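Local coordinates for protein redox-sensing transcriptional repressor Rex (Thermoanaerobacter ethanolicus, PDB 3WG9) that probably represses transcription as a DNA-binding homodimer that responds to the cellular NADH/NAD(+) redox state, at residues B[14-19]-B[77-82]; B[114-119]-B[136-141]; B[175-180]-B[191-196]. One frame throughout, in Å; residues are numbered along the deposited sequence.

Contact 1. Residues B[14-19]-B[77-82]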
loop_
_atom_site.group_PDB
_atom_site.type_symbol
_atom_site.label_atom_id
_atom_site.label_comp_id
_atom_site.label_asym_id
_atom_site.label_seq_id
_atom_site.Cartn_x
_atom_site.Cartn_y
_atom_site.Cartn_z
ATOM N N ARG B 14 -8.663 6.492 6.717
ATOM C CA ARG B 14 -8.433 7.894 6.354
ATOM C C ARG B 14 -7.447 8.584 7.266
ATOM O O ARG B 14 -6.820 9.596 6.868
ATOM C CB ARG B 14 -9.742 8.699 6.387
ATOM C CG ARG B 14 -10.682 8.278 5.253
ATOM C CD ARG B 14 -11.951 9.193 5.160
ATOM N NE ARG B 14 -12.912 8.991 6.252
ATOM C CZ ARG B 14 -13.960 8.194 6.205
ATOM N NH1 ARG B 14 -14.193 7.446 5.116
ATOM N NH2 ARG B 14 -14.765 8.115 7.253
ATOM N N LEU B 15 -7.355 8.144 8.515
ATOM C CA LEU B 15 -6.495 8.891 9.476
ATOM C C LEU B 15 -5.025 9.035 9.085
ATOM O O LEU B 15 -4.427 10.092 9.311
ATOM C CB LEU B 15 -6.604 8.328 10.916
ATOM C CG LEU B 15 -8.028 8.299 11.532
ATOM C CD1 LEU B 15 -8.071 7.547 12.864
ATOM C CD2 LEU B 15 -8.529 9.770 11.769
ATOM N N PRO B 16 -4.376 7.943 8.617
ATOM C CA PRO B 16 -2.996 8.145 8.147
ATOM C C PRO B 16 -2.877 9.091 6.952
ATOM O O PRO B 16 -1.842 9.733 6.829
ATOM C CB PRO B 16 -2.490 6.722 7.816
ATOM C CG PRO B 16 -3.492 5.812 8.610
ATOM C CD PRO B 16 -4.798 6.545 8.497
ATOM N N ARG B 17 -3.870 9.113 6.073
ATOM C CA ARG B 17 -3.871 10.084 4.967
ATOM C C ARG B 17 -3.908 11.513 5.533
ATOM O O ARG B 17 -3.112 12.374 5.124
ATOM C CB ARG B 17 -5.051 9.856 4.032
ATOM C CG ARG B 17 -5.136 8.434 3.422
ATOM C CD ARG B 17 -6.344 8.353 2.460
ATOM N NE ARG B 17 -6.243 9.403 1.443
ATOM C CZ ARG B 17 -7.264 10.163 1.036
ATOM N NH1 ARG B 17 -8.474 10.010 1.556
ATOM N NH2 ARG B 17 -7.074 11.059 0.082
ATOM N N TYR B 18 -4.729 11.778 6.568
ATOM C CA TYR B 18 -4.670 13.152 7.120
ATOM C C TYR B 18 -3.299 13.443 7.705
ATOM O O TYR B 18 -2.724 14.528 7.484
ATOM C CB TYR B 18 -5.712 13.333 8.214
ATOM C CG TYR B 18 -7.133 13.005 7.809
ATOM C CD1 TYR B 18 -7.616 13.254 6.525
ATOM C CD2 TYR B 18 -8.017 12.513 8.750
ATOM C CE1 TYR B 18 -8.943 12.984 6.182
ATOM C CE2 TYR B 18 -9.342 12.285 8.433
ATOM C CZ TYR B 18 -9.806 12.498 7.151
ATOM O OH TYR B 18 -11.127 12.181 6.888
ATOM N N HIS B 19 -2.735 12.475 8.441
ATOM C CA HIS B 19 -1.445 12.666 9.140
ATOM C C HIS B 19 -0.334 12.973 8.104
ATOM O O HIS B 19 0.505 13.866 8.262
ATOM C CB HIS B 19 -1.129 11.332 9.863
ATOM C CG HIS B 19 0.101 11.362 10.708
ATOM N ND1 HIS B 19 1.328 10.897 10.265
ATOM C CD2 HIS B 19 0.297 11.797 11.974
ATOM C CE1 HIS B 19 2.222 11.033 11.230
ATOM N NE2 HIS B 19 1.623 11.581 12.278
ATOM N N LYS B 77 -0.787 11.057 17.941
ATOM C CA LYS B 77 -1.285 10.405 19.146
ATOM C C LYS B 77 -2.383 9.393 18.826
ATOM O O LYS B 77 -2.398 8.283 19.357
ATOM C CB LYS B 77 -1.850 11.472 20.120
ATOM C CG LYS B 77 -2.618 10.894 21.339
ATOM C CD LYS B 77 -3.247 11.928 22.324
ATOM C CE LYS B 77 -4.500 12.561 21.718
ATOM N NZ LYS B 77 -5.689 12.643 22.614
ATOM N N ILE B 78 -3.361 9.805 18.015
ATOM C CA ILE B 78 -4.499 8.925 17.687
ATOM C C ILE B 78 -3.971 7.654 16.982
ATOM O O ILE B 78 -4.481 6.542 17.211
ATOM C CB ILE B 78 -5.488 9.666 16.745
ATOM C CG1 ILE B 78 -6.285 10.694 17.551
ATOM C CG2 ILE B 78 -6.486 8.718 16.086
ATOM C CD1 ILE B 78 -6.911 11.746 16.566
ATOM N N LEU B 79 -2.943 7.819 16.173
ATOM C CA LEU B 79 -2.403 6.669 15.383
ATOM C C LEU B 79 -1.445 5.801 16.185
ATOM O O LEU B 79 -0.905 4.829 15.634
ATOM C CB LEU B 79 -1.669 7.166 14.124
ATOM C CG LEU B 79 -2.675 7.751 13.144
ATOM C CD1 LEU B 79 -1.919 8.555 12.100
ATOM C CD2 LEU B 79 -3.487 6.616 12.526
ATOM N N GLY B 80 -1.266 6.141 17.474
ATOM C CA GLY B 80 -0.408 5.367 18.402
ATOM C C GLY B 80 1.057 5.521 18.069
ATOM O O GLY B 80 1.890 4.723 18.536
ATOM N N LEU B 81 1.392 6.608 17.378
ATOM C CA LEU B 81 2.774 6.878 16.958
ATOM C C LEU B 81 3.641 7.560 18.027
ATOM O O LEU B 81 4.822 7.753 17.805
ATOM C CB LEU B 81 2.847 7.598 15.605
ATOM C CG LEU B 81 2.080 6.859 14.486
ATOM C CD1 LEU B 81 2.117 7.679 13.237
ATOM C CD2 LEU B 81 2.769 5.532 14.188
ATOM N N ASP B 82 3.058 7.822 19.195
ATOM C CA ASP B 82 3.808 8.213 20.396
ATOM C C ASP B 82 4.346 6.996 21.156
ATOM O O ASP B 82 5.072 7.163 22.137
ATOM C CB ASP B 82 2.867 8.997 21.318
ATOM C CG ASP B 82 1.659 8.161 21.722
ATOM O OD1 ASP B 82 0.989 7.601 20.813
ATOM O OD2 ASP B 82 1.422 7.977 22.941
#
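His19 carries CG anti to the backbone N (chi1 -176°), which turns its CB and CG to the CD1 methyl of Leu79. The contact belongs to the N-terminal winged-helix domain, where helix 9-27 packs against the Schellman motif that ends helix 68-78; Gly80, with positive phi, is the first residue to leave helical backbone angles. Leu79 sits centrally, its two methyls divided between neighbours. CD2 lies 3.9 Å from Leu15 CB and also reaches Pro16 CG; helix 9-27 is kinked at this proline, whose nitrogen has no bond to the turn before. The other methyl, CD1, comes within 3.7 Å of His19 CB and approaches the ring obliquely.

One turn away from His19, Leu15 crosses Ile78 at about a right angle, Leu15 CD1 against Ile78 CG2 at 3.8 Å. Across the two segments the contact is made by apolar side chains and the imidazole ring, and the polar edge of His19 is served by helix 68-78 itself: NE2 is hydrogen-bonded to Thr76 OG1, and the ring also stacks with Tyr72. This bond and the stack would restrain the rotation of the imidazole. The second subunit closes in beside the turn, where its Ser203 OG is hydrogen-bonded to Leu79 O and its Tyr204 packs on Ile78, so the same turn joins the DNA-binding domain to the dimer partner. Leu81 CD1 rests over one face of the imidazole, 4.3 Å from the centroid of the His19 ring and 28° off its normal, nearest to the CE1 side.

Contact 2. Residues B[114-119]-B[136-141]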
loop_
_atom_site.group_PDB
_atom_site.type_symbol
_atom_site.label_atom_id
_atom_site.label_comp_id
_atom_site.label_asym_id
_atom_site.label_seq_id
_atom_site.Cartn_x
_atom_site.Cartn_y
_atom_site.Cartn_z
ATOM N N GLY B 114 14.593 -8.534 14.962
ATOM C CA GLY B 114 15.150 -9.747 14.389
ATOM C C GLY B 114 14.547 -9.981 13.021
ATOM O O GLY B 114 13.443 -9.480 12.724
ATOM N N ILE B 115 15.298 -10.711 12.203
ATOM C CA ILE B 115 14.894 -11.151 10.896
ATOM C C ILE B 115 15.057 -12.662 10.844
ATOM O O ILE B 115 16.021 -13.214 11.380
ATOM C CB ILE B 115 15.762 -10.471 9.780
ATOM C CG1 ILE B 115 15.611 -8.956 9.763
ATOM C CG2 ILE B 115 15.555 -11.087 8.378
ATOM C CD1 ILE B 115 16.639 -8.355 8.766
ATOM N N PHE B 116 14.105 -13.338 10.243
ATOM C CA PHE B 116 14.032 -14.793 10.257
ATOM C C PHE B 116 13.956 -15.336 8.836
ATOM O O PHE B 116 13.316 -14.751 7.932
ATOM C CB PHE B 116 12.847 -15.236 11.114
ATOM C CG PHE B 116 13.015 -14.842 12.559
ATOM C CD1 PHE B 116 13.585 -15.742 13.478
ATOM C CD2 PHE B 116 12.736 -13.535 12.971
ATOM C CE1 PHE B 116 13.835 -15.370 14.794
ATOM C CE2 PHE B 116 12.965 -13.151 14.255
ATOM C CZ PHE B 116 13.515 -14.082 15.195
ATOM N N ASP B 117 14.634 -16.467 8.647
ATOM C CA ASP B 117 14.647 -17.097 7.337
ATOM C C ASP B 117 14.868 -18.608 7.441
ATOM O O ASP B 117 15.268 -19.131 8.508
ATOM C CB ASP B 117 15.697 -16.422 6.441
ATOM C CG ASP B 117 15.472 -16.715 4.967
ATOM O OD1 ASP B 117 14.734 -15.943 4.300
ATOM O OD2 ASP B 117 16.041 -17.755 4.521
ATOM N N ILE B 118 14.491 -19.311 6.383
ATOM C CA ILE B 118 14.538 -20.766 6.389
ATOM C C ILE B 118 15.894 -21.299 5.897
ATOM O O ILE B 118 16.211 -22.479 6.061
ATOM C CB ILE B 118 13.342 -21.298 5.540
ATOM C CG1 ILE B 118 13.056 -22.781 5.739
ATOM C CG2 ILE B 118 13.487 -20.992 4.037
ATOM C CD1 ILE B 118 12.541 -23.423 4.421
ATOM N N ASN B 119 16.652 -20.434 5.239
ATOM C CA ASN B 119 17.953 -20.803 4.651
ATOM C C ASN B 119 19.140 -20.813 5.632
ATOM O O ASN B 119 19.651 -19.745 5.996
ATOM C CB ASN B 119 18.267 -19.822 3.547
ATOM C CG ASN B 119 19.363 -20.328 2.626
ATOM O OD1 ASN B 119 20.061 -21.273 2.951
ATOM N ND2 ASN B 119 19.536 -19.672 1.516
ATOM N N GLU B 136 13.034 -21.443 12.657
ATOM C CA GLU B 136 12.608 -22.445 13.679
ATOM C C GLU B 136 12.743 -21.886 15.117
ATOM O O GLU B 136 12.190 -22.454 16.052
ATOM C CB GLU B 136 13.373 -23.788 13.553
ATOM C CG GLU B 136 12.833 -24.717 12.417
ATOM C CD GLU B 136 11.318 -24.993 12.469
ATOM O OE1 GLU B 136 10.656 -24.637 11.478
ATOM O OE2 GLU B 136 10.779 -25.522 13.468
ATOM N N THR B 137 13.489 -20.795 15.331
ATOM C CA THR B 137 13.580 -20.228 16.693
ATOM C C THR B 137 12.585 -19.085 16.944
ATOM O O THR B 137 12.637 -18.426 17.981
ATOM C CB THR B 137 14.954 -19.661 16.998
ATOM O OG1 THR B 137 15.247 -18.591 16.081
ATOM C CG2 THR B 137 15.998 -20.779 16.825
ATOM N N VAL B 138 11.722 -18.808 15.972
ATOM C CA VAL B 138 10.986 -17.543 16.077
ATOM C C VAL B 138 9.973 -17.548 17.246
ATOM O O VAL B 138 9.704 -16.519 17.851
ATOM C CB VAL B 138 10.330 -17.164 14.703
ATOM C CG1 VAL B 138 9.134 -18.143 14.403
ATOM C CG2 VAL B 138 9.881 -15.701 14.718
ATOM N N GLU B 139 9.380 -18.688 17.552
ATOM C CA GLU B 139 8.357 -18.692 18.592
ATOM C C GLU B 139 8.947 -18.334 19.949
ATOM O O GLU B 139 8.401 -17.534 20.704
ATOM C CB GLU B 139 7.680 -20.063 18.642
ATOM C CG GLU B 139 6.775 -20.249 17.437
ATOM C CD GLU B 139 6.268 -21.660 17.354
ATOM O OE1 GLU B 139 5.552 -22.079 18.289
ATOM O OE2 GLU B 139 6.567 -22.335 16.359
ATOM N N ASP B 140 10.086 -18.951 20.240
ATOM C CA ASP B 140 10.796 -18.618 21.459
ATOM C C ASP B 140 11.196 -17.125 21.470
ATOM O O ASP B 140 11.053 -16.435 22.466
ATOM C CB ASP B 140 12.035 -19.504 21.586
ATOM C CG ASP B 140 12.819 -19.202 22.869
ATOM O OD1 ASP B 140 12.455 -19.733 23.943
ATOM O OD2 ASP B 140 13.794 -18.410 22.791
ATOM N N PHE B 141 11.641 -16.628 20.324
ATOM C CA PHE B 141 12.146 -15.265 20.251
ATOM C C PHE B 141 11.000 -14.279 20.544
ATOM O O PHE B 141 11.184 -13.265 21.240
ATOM C CB PHE B 141 12.720 -15.005 18.853
ATOM C CG PHE B 141 13.376 -13.677 18.718
ATOM C CD1 PHE B 141 14.748 -13.544 18.939
ATOM C CD2 PHE B 141 12.619 -12.551 18.351
ATOM C CE1 PHE B 141 15.367 -12.304 18.806
ATOM C CE2 PHE B 141 13.214 -11.303 18.233
ATOM C CZ PHE B 141 14.591 -11.177 18.459
#
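Strand 110-117 packs against the start of helix 138-144, the CA atoms of Phe116 and Val138 approaching to 7.1 Å and those of Gly114 and Phe141 to 8.6 Å. This is a strand-helix layer of the Rossmann-type domain: residues 136-137 form a short 3-10 segment, and the helix that follows lies on one face of the parallel sheet. Beyond Phe116 the strand ends in an Asx turn, in which Asp117 OD2 accepts from Asn119 N. Asp117 is seen to bind NAD(+) and NADH in structures of this protein, and its OD1 is hydrogen-bonded to Ala92 N of the predicted glycine-rich nucleotide-binding loop.

Phe116 carries most of the contact. Val138 CG2 stands over the centre of its ring, 3.7 Å from the centroid of Phe116 and 3° off the normal, a CH-pi contact. Val138 has CG2 anti to the backbone N (its chi1 places CG1 at 71°), which turns that methyl onto the ring. Two groups meet the rim of Phe116: Thr137 OG1 lies in the ring plane beside CE1, its hydroxyl being hydrogen-bonded to Asp134 O, and Phe141 CG lies near that plane next to CZ.

The two phenylalanines form a T-shaped pair, with planes at 69° and centroids 5.2 Å apart, the edge of Phe116 directed at the face of Phe141. Ile88 of strand 85-90 touches Phe116, Val138 and Phe141 alike, so the next strand joins the same apolar layer. Gly114 lies beside Phe141, where a CB on residue 114 would come tight against CZ. Phe116 CZ lies toward the rim of the Phe141 face, 3.5 Å from Phe141 CG.

Contact 3. Residues B[175-180]-B[191-196]. With SO4 (sulfate ion), chain F.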
loop_
_atom_site.group_PDB
_atom_site.type_symbol
_atom_site.label_atom_id
_atom_site.label_comp_id
_atom_site.label_asym_id
_atom_site.label_seq_id
_atom_site.Cartn_x
_atom_site.Cartn_y
_atom_site.Cartn_z
ATOM N N TRP B 175 1.686 -7.946 9.720
ATOM C CA TRP B 175 1.654 -7.066 8.532
ATOM C C TRP B 175 2.073 -7.934 7.345
ATOM O O TRP B 175 3.214 -8.401 7.251
ATOM C CB TRP B 175 2.597 -5.867 8.763
ATOM C CG TRP B 175 2.396 -4.715 7.824
ATOM C CD1 TRP B 175 1.212 -4.336 7.228
ATOM C CD2 TRP B 175 3.372 -3.767 7.410
ATOM N NE1 TRP B 175 1.391 -3.172 6.487
ATOM C CE2 TRP B 175 2.718 -2.822 6.559
ATOM C CE3 TRP B 175 4.723 -3.591 7.697
ATOM C CZ2 TRP B 175 3.396 -1.793 5.926
ATOM C CZ3 TRP B 175 5.408 -2.533 7.076
ATOM C CH2 TRP B 175 4.721 -1.609 6.254
ATOM N N ASN B 176 1.122 -8.238 6.469
ATOM C CA ASN B 176 1.304 -9.338 5.514
ATOM C C ASN B 176 1.568 -8.768 4.100
ATOM O O ASN B 176 0.671 -8.183 3.544
ATOM C CB ASN B 176 0.020 -10.182 5.459
ATOM C CG ASN B 176 0.062 -11.252 4.361
ATOM O OD1 ASN B 176 1.134 -11.782 4.017
ATOM N ND2 ASN B 176 -1.102 -11.512 3.750
ATOM N N PHE B 177 2.764 -8.942 3.549
ATOM C CA PHE B 177 3.067 -8.487 2.169
ATOM C C PHE B 177 2.753 -9.489 1.051
ATOM O O PHE B 177 2.959 -9.184 -0.129
ATOM C CB PHE B 177 4.525 -8.105 2.041
ATOM C CG PHE B 177 4.806 -6.758 2.621
ATOM C CD1 PHE B 177 4.746 -5.628 1.803
ATOM C CD2 PHE B 177 4.935 -6.624 3.992
ATOM C CE1 PHE B 177 4.959 -4.355 2.323
ATOM C CE2 PHE B 177 5.158 -5.351 4.535
ATOM C CZ PHE B 177 5.137 -4.230 3.707
ATOM N N LEU B 178 2.328 -10.685 1.424
ATOM C CA LEU B 178 2.059 -11.688 0.412
ATOM C C LEU B 178 0.697 -11.475 -0.173
ATOM O O LEU B 178 -0.251 -11.224 0.572
ATOM C CB LEU B 178 2.123 -13.103 0.951
ATOM C CG LEU B 178 2.901 -13.614 2.163
ATOM C CD1 LEU B 178 3.218 -15.081 1.835
ATOM C CD2 LEU B 178 4.146 -12.844 2.604
ATOM N N PRO B 179 0.582 -11.686 -1.495
ATOM C CA PRO B 179 -0.621 -11.378 -2.233
ATOM C C PRO B 179 -1.691 -12.414 -1.960
ATOM O O PRO B 179 -2.423 -12.751 -2.874
ATOM C CB PRO B 179 -0.157 -11.479 -3.697
ATOM C CG PRO B 179 0.892 -12.544 -3.678
ATOM C CD PRO B 179 1.601 -12.340 -2.339
ATOM N N ILE B 180 -1.802 -12.882 -0.725
ATOM C CA ILE B 180 -2.848 -13.809 -0.285
ATOM C C ILE B 180 -3.410 -13.452 1.104
ATOM O O ILE B 180 -2.677 -13.036 1.987
ATOM C CB ILE B 180 -2.259 -15.205 -0.226
ATOM C CG1 ILE B 180 -2.257 -15.797 -1.639
ATOM C CG2 ILE B 180 -2.997 -16.091 0.769
ATOM C CD1 ILE B 180 -1.434 -17.060 -1.726
ATOM N N GLU B 191 -3.103 -7.080 8.842
ATOM C CA GLU B 191 -3.197 -6.011 7.828
ATOM C C GLU B 191 -2.533 -6.547 6.551
ATOM O O GLU B 191 -1.314 -6.822 6.548
ATOM C CB GLU B 191 -2.461 -4.750 8.341
ATOM C CG GLU B 191 -2.200 -3.643 7.279
ATOM C CD GLU B 191 -3.497 -3.001 6.731
ATOM O OE1 GLU B 191 -4.617 -3.371 7.174
ATOM O OE2 GLU B 191 -3.356 -2.139 5.817
ATOM N N ASN B 192 -3.360 -6.813 5.532
ATOM C CA ASN B 192 -2.867 -7.317 4.256
ATOM C C ASN B 192 -2.502 -6.153 3.382
ATOM O O ASN B 192 -3.291 -5.194 3.158
ATOM C CB ASN B 192 -3.849 -8.262 3.515
ATOM C CG ASN B 192 -4.273 -9.468 4.335
ATOM O OD1 ASN B 192 -3.456 -10.303 4.752
ATOM N ND2 ASN B 192 -5.577 -9.578 4.557
ATOM N N VAL B 193 -1.251 -6.176 2.933
ATOM C CA VAL B 193 -0.851 -5.148 2.006
ATOM C C VAL B 193 -1.322 -5.674 0.658
ATOM O O VAL B 193 -0.995 -6.792 0.209
ATOM C CB VAL B 193 0.699 -4.925 1.997
ATOM C CG1 VAL B 193 1.084 -3.827 1.050
ATOM C CG2 VAL B 193 1.263 -4.512 3.403
ATOM N N HIS B 194 -1.942 -4.788 -0.061
ATOM C CA HIS B 194 -2.534 -5.130 -1.334
ATOM C C HIS B 194 -1.895 -4.111 -2.279
ATOM O O HIS B 194 -2.549 -3.208 -2.690
ATOM C CB HIS B 194 -4.060 -4.839 -1.205
ATOM C CG HIS B 194 -4.793 -5.819 -0.306
ATOM N ND1 HIS B 194 -4.766 -7.181 -0.514
ATOM C CD2 HIS B 194 -5.618 -5.611 0.757
ATOM C CE1 HIS B 194 -5.497 -7.779 0.408
ATOM N NE2 HIS B 194 -6.013 -6.850 1.199
ATOM N N LEU B 195 -0.615 -4.261 -2.636
ATOM C CA LEU B 195 0.003 -3.374 -3.646
ATOM C C LEU B 195 -0.781 -3.283 -4.963
ATOM O O LEU B 195 -0.787 -2.262 -5.629
ATOM C CB LEU B 195 1.395 -3.930 -3.989
ATOM C CG LEU B 195 2.418 -3.856 -2.840
ATOM C CD1 LEU B 195 3.837 -4.259 -3.374
ATOM C CD2 LEU B 195 2.498 -2.428 -2.310
ATOM N N SER B 196 -1.348 -4.406 -5.406
ATOM C CA SER B 196 -2.166 -4.345 -6.636
ATOM C C SER B 196 -3.326 -3.355 -6.539
ATOM O O SER B 196 -3.767 -2.787 -7.568
ATOM C CB SER B 196 -2.603 -5.784 -7.038
ATOM O OG SER B 196 -3.731 -6.118 -6.263
HETATM S S SO4 F . -9.728 -5.629 2.723
HETATM O O1 SO4 F . -9.057 -6.917 2.548
HETATM O O2 SO4 F . -10.049 -5.076 1.410
HETATM O O3 SO4 F . -10.990 -5.834 3.448
HETATM O O4 SO4 F . -8.845 -4.669 3.391
HETATM O O HOH W 1 -1.948 -9.442 1.044
#
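The amide nitrogen of Asn176 is gripped twice: ND2 donates to Asn192 OD1 across the contact at 2.8 Å, almost straight at 176°, and to Ile180 O within its own segment. Both acceptors lie close to the amide plane of Asn176, while the two asparagine amides are turned 80° against each other. OD1 accepts from Leu178 N, from above the carbonyl plane, closing an Asx turn. An alanine here removes all three bonds and would probably leave Asn192 OD1 without this donor and the loop after the strand freer to move.

The backbones pair as parallel strands at the edge of the Rossmann-type sheet. Asn176 N donates to Glu191 O, and Val193 N returns the bond to Asn176 O at 2.8 Å. On the sheet face opposite the asparagines, Glu191 lies side by side with Trp175, its CG at the indole edge, 3.5 Å from Trp175 CD1. Trp175 NE1 and Glu191 OE2 are both hydrogen-bonded to Ser198 of the second subunit, and Arg205 of that subunit forms a salt bridge with Glu191 OE1.

Val193 CG2 sits over the centre of the Phe177 ring, 3.8 Å from the Phe177 centroid. His194 NE2 reaches a sulfate, probably from the crystallisation liquor, by a weak bond. Phe177, Val193 and Leu195 are seen to bind NADH, and His194 zinc, in structures of this protein, so the contact joins cofactor-binding residues to an edge whose carboxylate is held by Arg13 of its own chain and by the partner subunit.

In the fold
From the N terminus, contact 1 closes the longest loop, bringing helix 9-27 back to the end of helix 68-78 across 57 intervening residues and tying together two helices of the winged-helix part. The chain then enters the parallel sheet. Contact 2 closes a short loop there, joining strand 110-117 to helix 138-144, and contact 3 closes the shortest, of 10 residues, pairing strands 173-176 and 189-192 just before helix 195-214. The three follow in series, none nesting or crossing. Contacts 2 and 3 reach the same sheet, their centres about 21 Å apart. Contacts 1 and 3 lie on opposite sides of the chain's centre, and both touch the second subunit, whereas contact 2 is touched by no other chain.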